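Local coordinates for hypothetical protein PH0107 (PDB 2YZI) that is of unknown function but carries a pair of CBS domains, modules that in many relatives bind adenosine-containing ligands and regulate a partner, at residues P73-I77 with M78-L82; V94-K97 with M98-R102. All blocks are in the same frame, centred on the assembly; numbering follows the deposited sequence.

Contact 1: residues P73-I77 with M78-L82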
loop_
_atom_site.group_PDB
_atom_site.type_symbol
_atom_site.label_atom_id
_atom_site.label_comp_id
_atom_site.label_asym_id
_atom_site.label_seq_id
_atom_site.Cartn_x
_atom_site.Cartn_y
_atom_site.Cartn_z
ATOM N N PRO B 73 -17.028 -14.801 -3.797
ATOM C CA PRO B 73 -17.033 -13.688 -4.750
ATOM C C PRO B 73 -16.757 -12.366 -4.037
ATOM O O PRO B 73 -17.296 -12.110 -2.962
ATOM C CB PRO B 73 -18.434 -13.759 -5.339
ATOM C CG PRO B 73 -19.251 -14.238 -4.168
ATOM C CD PRO B 73 -18.386 -15.349 -3.622
ATOM N N VAL B 74 -15.905 -11.541 -4.638
ATOM C CA VAL B 74 -15.535 -10.241 -4.078
ATOM C C VAL B 74 -16.752 -9.383 -3.722
ATOM O O VAL B 74 -16.659 -8.428 -2.952
ATOM C CB VAL B 74 -14.658 -9.465 -5.072
ATOM C CG1 VAL B 74 -13.463 -10.303 -5.460
ATOM C CG2 VAL B 74 -15.455 -9.101 -6.298
ATOM N N GLU B 75 -17.893 -9.729 -4.294
ATOM C CA GLU B 75 -19.121 -8.999 -4.035
ATOM C C GLU B 75 -19.414 -9.016 -2.537
ATOM O O GLU B 75 -19.998 -8.078 -1.988
ATOM C CB GLU B 75 -20.272 -9.646 -4.808
ATOM C CG GLU B 75 -21.634 -9.075 -4.498
ATOM C CD GLU B 75 -22.751 -9.807 -5.213
ATOM O OE1 GLU B 75 -22.754 -9.826 -6.462
ATOM O OE2 GLU B 75 -23.630 -10.359 -4.525
ATOM N N ARG B 76 -18.975 -10.081 -1.878
ATOM C CA ARG B 76 -19.197 -10.257 -0.451
ATOM C C ARG B 76 -18.290 -9.447 0.468
ATOM O O ARG B 76 -18.539 -9.383 1.671
ATOM C CB ARG B 76 -19.075 -11.740 -0.100
ATOM C CG ARG B 76 -20.156 -12.590 -0.719
ATOM C CD ARG B 76 -20.059 -14.038 -0.284
ATOM N NE ARG B 76 -19.993 -14.181 1.169
ATOM C CZ ARG B 76 -20.823 -13.594 2.028
ATOM N NH1 ARG B 76 -21.798 -12.809 1.585
ATOM N NH2 ARG B 76 -20.677 -13.795 3.333
ATOM N N ILE B 77 -17.251 -8.829 -0.091
ATOM C CA ILE B 77 -16.320 -8.047 0.712
ATOM C C ILE B 77 -16.057 -6.646 0.191
ATOM O O ILE B 77 -15.293 -5.898 0.799
ATOM C CB ILE B 77 -14.950 -8.737 0.827
ATOM C CG1 ILE B 77 -14.321 -8.886 -0.559
ATOM C CG2 ILE B 77 -15.105 -10.066 1.513
ATOM C CD1 ILE B 77 -12.847 -9.206 -0.527
HETATM N N MSE B 78 -16.669 -6.292 -0.933
HETATM C CA MSE B 78 -16.467 -4.968 -1.515
HETATM C C MSE B 78 -17.268 -3.875 -0.814
HETATM O O MSE B 78 -18.291 -4.152 -0.193
HETATM C CB MSE B 78 -16.845 -4.986 -2.996
HETATM C CG MSE B 78 -18.318 -5.165 -3.248
HETATM SE SE MSE B 78 -18.685 -5.369 -5.130
HETATM C CE MSE B 78 -20.568 -4.841 -5.112
ATOM N N THR B 79 -16.785 -2.638 -0.912
ATOM C CA THR B 79 -17.465 -1.487 -0.320
ATOM C C THR B 79 -18.319 -0.925 -1.441
ATOM O O THR B 79 -17.867 -0.846 -2.583
ATOM C CB THR B 79 -16.472 -0.397 0.164
ATOM O OG1 THR B 79 -15.539 -0.089 -0.878
ATOM C CG2 THR B 79 -15.716 -0.872 1.382
ATOM N N ARG B 80 -19.546 -0.530 -1.127
ATOM C CA ARG B 80 -20.445 -0.038 -2.157
ATOM C C ARG B 80 -20.672 1.473 -2.289
ATOM O O ARG B 80 -21.762 1.926 -2.641
ATOM C CB ARG B 80 -21.780 -0.777 -2.047
ATOM C CG ARG B 80 -21.662 -2.283 -2.280
ATOM C CD ARG B 80 -23.040 -2.964 -2.235
ATOM N NE ARG B 80 -22.988 -4.363 -2.648
ATOM C CZ ARG B 80 -22.465 -5.342 -1.921
ATOM N NH1 ARG B 80 -21.945 -5.080 -0.732
ATOM N NH2 ARG B 80 -22.471 -6.584 -2.381
ATOM N N ASN B 81 -19.639 2.249 -1.997
ATOM C CA ASN B 81 -19.682 3.694 -2.178
ATOM C C ASN B 81 -18.228 4.056 -2.395
ATOM O O ASN B 81 -17.344 3.406 -1.844
ATOM C CB ASN B 81 -20.266 4.432 -0.968
ATOM C CG ASN B 81 -19.571 4.092 0.316
ATOM O OD1 ASN B 81 -19.855 3.069 0.930
ATOM N ND2 ASN B 81 -18.644 4.944 0.730
ATOM N N LEU B 82 -17.971 5.074 -3.206
ATOM C CA LEU B 82 -16.604 5.458 -3.505
ATOM C C LEU B 82 -16.170 6.781 -2.899
ATOM O O LEU B 82 -16.972 7.689 -2.712
ATOM C CB LEU B 82 -16.426 5.534 -5.017
ATOM C CG LEU B 82 -17.026 4.365 -5.796
ATOM C CD1 LEU B 82 -17.072 4.701 -7.285
ATOM C CD2 LEU B 82 -16.213 3.107 -5.534
HETATM O O HOH W 1 -19.143 -6.396 1.668
#
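Glu75 and Arg80 show how a short 3-10 turn can be closed by the residues that follow it, largely through its own carbonyl oxygens. Among the hydrogen bonds, Arg80 NH2 reaches Glu75 O at 2.9 Å, but the N-H points poorly (125°) and the oxygen lies obliquely to the guanidinium, so the bond is weak. Next to it, Val74 O accepts the backbone N-H of Ile77 and, in a weak bond of 2.9 Å, Met78 N, and one carbonyl thus serves two successive amides at the end of the turn. A water donates to Met78 O and, weakly, to Arg76 O, linking the two sides of the bend.

Charge adds little direct pairing: Glu75 OE2 stays 4.5 Å from Arg80 NH2, beyond a salt bridge, with the carboxylate and guanidinium planes turned 70° apart. The aliphatic part of Glu75 is nearer, its CG lying 3.4 Å from Arg80 NH2.

Van der Waals contact centres on Met78, a selenomethionine. Its CG sits between the backbone N and the carbonyl carbon (chi1 68°), which directs the chain back over the turn: CG comes 3.6 Å from Glu75 O and SE 3.8 Å from Glu75 CA. The same CG lies 4.3 Å above the centre of one face of the Arg80 guanidinium. Val74 and Ile77 turn instead to helix 26-35, with Ile77 also packing on helix 56-64.

The arrangement is a 3-10 turn running on into irregular loop, on the way from helix 56-64 to strand 84-86 in a chain with two CBS motifs.

Contact 2: residues V94-K97 with M98-R102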
loop_
_atom_site.group_PDB
_atom_site.type_symbol
_atom_site.label_atom_id
_atom_site.label_comp_id
_atom_site.label_asym_id
_atom_site.label_seq_id
_atom_site.Cartn_x
_atom_site.Cartn_y
_atom_site.Cartn_z
ATOM N N VAL B 94 -5.943 16.667 -2.161
ATOM C CA VAL B 94 -6.205 15.251 -2.381
ATOM C C VAL B 94 -5.468 14.452 -1.313
ATOM O O VAL B 94 -6.023 13.530 -0.715
ATOM C CB VAL B 94 -5.747 14.817 -3.787
ATOM C CG1 VAL B 94 -5.781 13.287 -3.911
ATOM C CG2 VAL B 94 -6.667 15.447 -4.828
ATOM N N LEU B 95 -4.215 14.823 -1.062
ATOM C CA LEU B 95 -3.409 14.157 -0.039
ATOM C C LEU B 95 -4.081 14.273 1.329
ATOM O O LEU B 95 -4.157 13.302 2.087
ATOM C CB LEU B 95 -2.017 14.779 0.026
ATOM C CG LEU B 95 -0.896 14.071 -0.731
ATOM C CD1 LEU B 95 -1.317 13.791 -2.150
ATOM C CD2 LEU B 95 0.363 14.932 -0.691
ATOM N N ARG B 96 -4.565 15.466 1.642
ATOM C CA ARG B 96 -5.232 15.688 2.909
ATOM C C ARG B 96 -6.483 14.803 3.014
ATOM O O ARG B 96 -6.765 14.212 4.060
ATOM C CB ARG B 96 -5.614 17.158 3.045
ATOM C CG ARG B 96 -6.526 17.436 4.228
ATOM C CD ARG B 96 -6.814 18.915 4.396
ATOM N NE ARG B 96 -7.556 19.167 5.623
ATOM C CZ ARG B 96 -7.842 20.377 6.091
ATOM N NH1 ARG B 96 -7.448 21.456 5.433
ATOM N NH2 ARG B 96 -8.516 20.504 7.222
ATOM N N LYS B 97 -7.231 14.700 1.927
ATOM C CA LYS B 97 -8.427 13.883 1.951
ATOM C C LYS B 97 -8.092 12.403 2.171
ATOM O O LYS B 97 -8.800 11.701 2.885
ATOM C CB LYS B 97 -9.217 14.060 0.649
ATOM C CG LYS B 97 -10.587 13.429 0.701
ATOM C CD LYS B 97 -11.439 13.840 -0.472
ATOM C CE LYS B 97 -12.860 13.340 -0.287
ATOM N NZ LYS B 97 -13.710 13.783 -1.411
HETATM N N MSE B 98 -7.019 11.926 1.552
HETATM C CA MSE B 98 -6.625 10.527 1.701
HETATM C C MSE B 98 -6.162 10.256 3.122
HETATM O O MSE B 98 -6.319 9.146 3.631
HETATM C CB MSE B 98 -5.483 10.171 0.747
HETATM C CG MSE B 98 -5.834 10.181 -0.718
HETATM SE SE MSE B 98 -4.205 10.052 -1.746
HETATM C CE MSE B 98 -3.973 8.106 -1.707
ATOM N N ALA B 99 -5.577 11.275 3.747
ATOM C CA ALA B 99 -5.081 11.144 5.112
ATOM C C ALA B 99 -6.254 11.082 6.076
ATOM O O ALA B 99 -6.311 10.215 6.944
ATOM C CB ALA B 99 -4.167 12.318 5.459
ATOM N N GLU B 100 -7.199 11.998 5.905
ATOM C CA GLU B 100 -8.367 12.044 6.768
ATOM C C GLU B 100 -9.191 10.759 6.662
ATOM O O GLU B 100 -9.698 10.268 7.661
ATOM C CB GLU B 100 -9.217 13.269 6.421
ATOM C CG GLU B 100 -8.415 14.563 6.461
ATOM C CD GLU B 100 -9.242 15.810 6.184
ATOM O OE1 GLU B 100 -10.148 15.760 5.325
ATOM O OE2 GLU B 100 -8.967 16.850 6.819
ATOM N N HIS B 101 -9.297 10.206 5.456
ATOM C CA HIS B 101 -10.055 8.975 5.218
ATOM C C HIS B 101 -9.217 7.702 5.424
ATOM O O HIS B 101 -9.745 6.587 5.418
ATOM C CB HIS B 101 -10.631 8.992 3.799
ATOM C CG HIS B 101 -11.771 9.948 3.620
ATOM N ND1 HIS B 101 -13.075 9.616 3.919
ATOM C CD2 HIS B 101 -11.796 11.236 3.210
ATOM C CE1 HIS B 101 -13.853 10.660 3.701
ATOM N NE2 HIS B 101 -13.102 11.656 3.271
ATOM N N ARG B 102 -7.914 7.876 5.612
ATOM C CA ARG B 102 -7.013 6.750 5.814
ATOM C C ARG B 102 -6.991 5.802 4.617
ATOM O O ARG B 102 -7.099 4.596 4.787
ATOM C CB ARG B 102 -7.418 5.947 7.055
ATOM C CG ARG B 102 -7.176 6.610 8.406
ATOM C CD ARG B 102 -7.515 5.597 9.489
ATOM N NE ARG B 102 -7.354 6.092 10.850
ATOM C CZ ARG B 102 -7.659 5.378 11.932
ATOM N NH1 ARG B 102 -8.136 4.142 11.802
ATOM N NH2 ARG B 102 -7.502 5.898 13.142
#
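Val94 O to Met98 N, Leu95 O to Ala99 N, Arg96 O to Glu100 N and Lys97 O to His101 N are successive i to i+4 hydrogen bonds of 2.9 to 3.0 Å, a regular alpha-helical ladder that ends in a Schellman motif with Arg102, at positive phi, as the C-prime residue.

On the outer side, one turn is bridged by a salt bridge from Arg96 NE to Glu100 OE2, 3.0 Å long and nearly straight at 163°. The oxygen lies at the edge of the guanidinium, close to its plane, whereas NE meets it from above the carboxylate plane; the two groups stand 79° apart. Arg96 stays extended from CG to NE, while Glu100 CG, opposite its carbonyl carbon (chi1 -54°), leans back toward the preceding turn and lets the acid meet the arginine's stem as well.

Lys97 runs as an extended chain past the imidazole of His101, with Lys97 CG 3.5 Å from His101 CD2. That ring also turns an edge to Lys97 O, its CD2 standing 3.0 Å away near the ring plane. The lysine's ammonium group stands apart from the imidazole and bonds Thr84 O in strand 84-86.

Facing inward, Met98, a selenomethionine bent at chi3, brings SE to 4.2 Å from Val94 CG1, the two side chains crossing at a slant. Both rest on Ile106 of strand 105-110 and Phe118 of strand 113-119, while Met98 and Ala99 also meet Leu124 and Glu125 of the second subunit; helix 91-101 therefore lies between its own sheet and the neighbouring chain.

In the fold
Contacts 1 and 2 follow one another along the chain, with strand 84-86 between them. Their centres are 21 Å apart and their nearest atoms about 7 Å, without touching. All four segments fall in the sequence range of the second CBS motif, yet contact 1 leans on strand 50-55 and helices 26-35 and 56-64, elements of the first, whereas contact 2 lies in the beta-alpha-beta unit 84-86, 91-101, 105-110. Strand 84-86 joins them structurally: it follows residues 78-82 and supplies the carbonyl that receives Lys97. No other chain of the assembly touches contact 1, while the helix of contact 2 meets the second subunit.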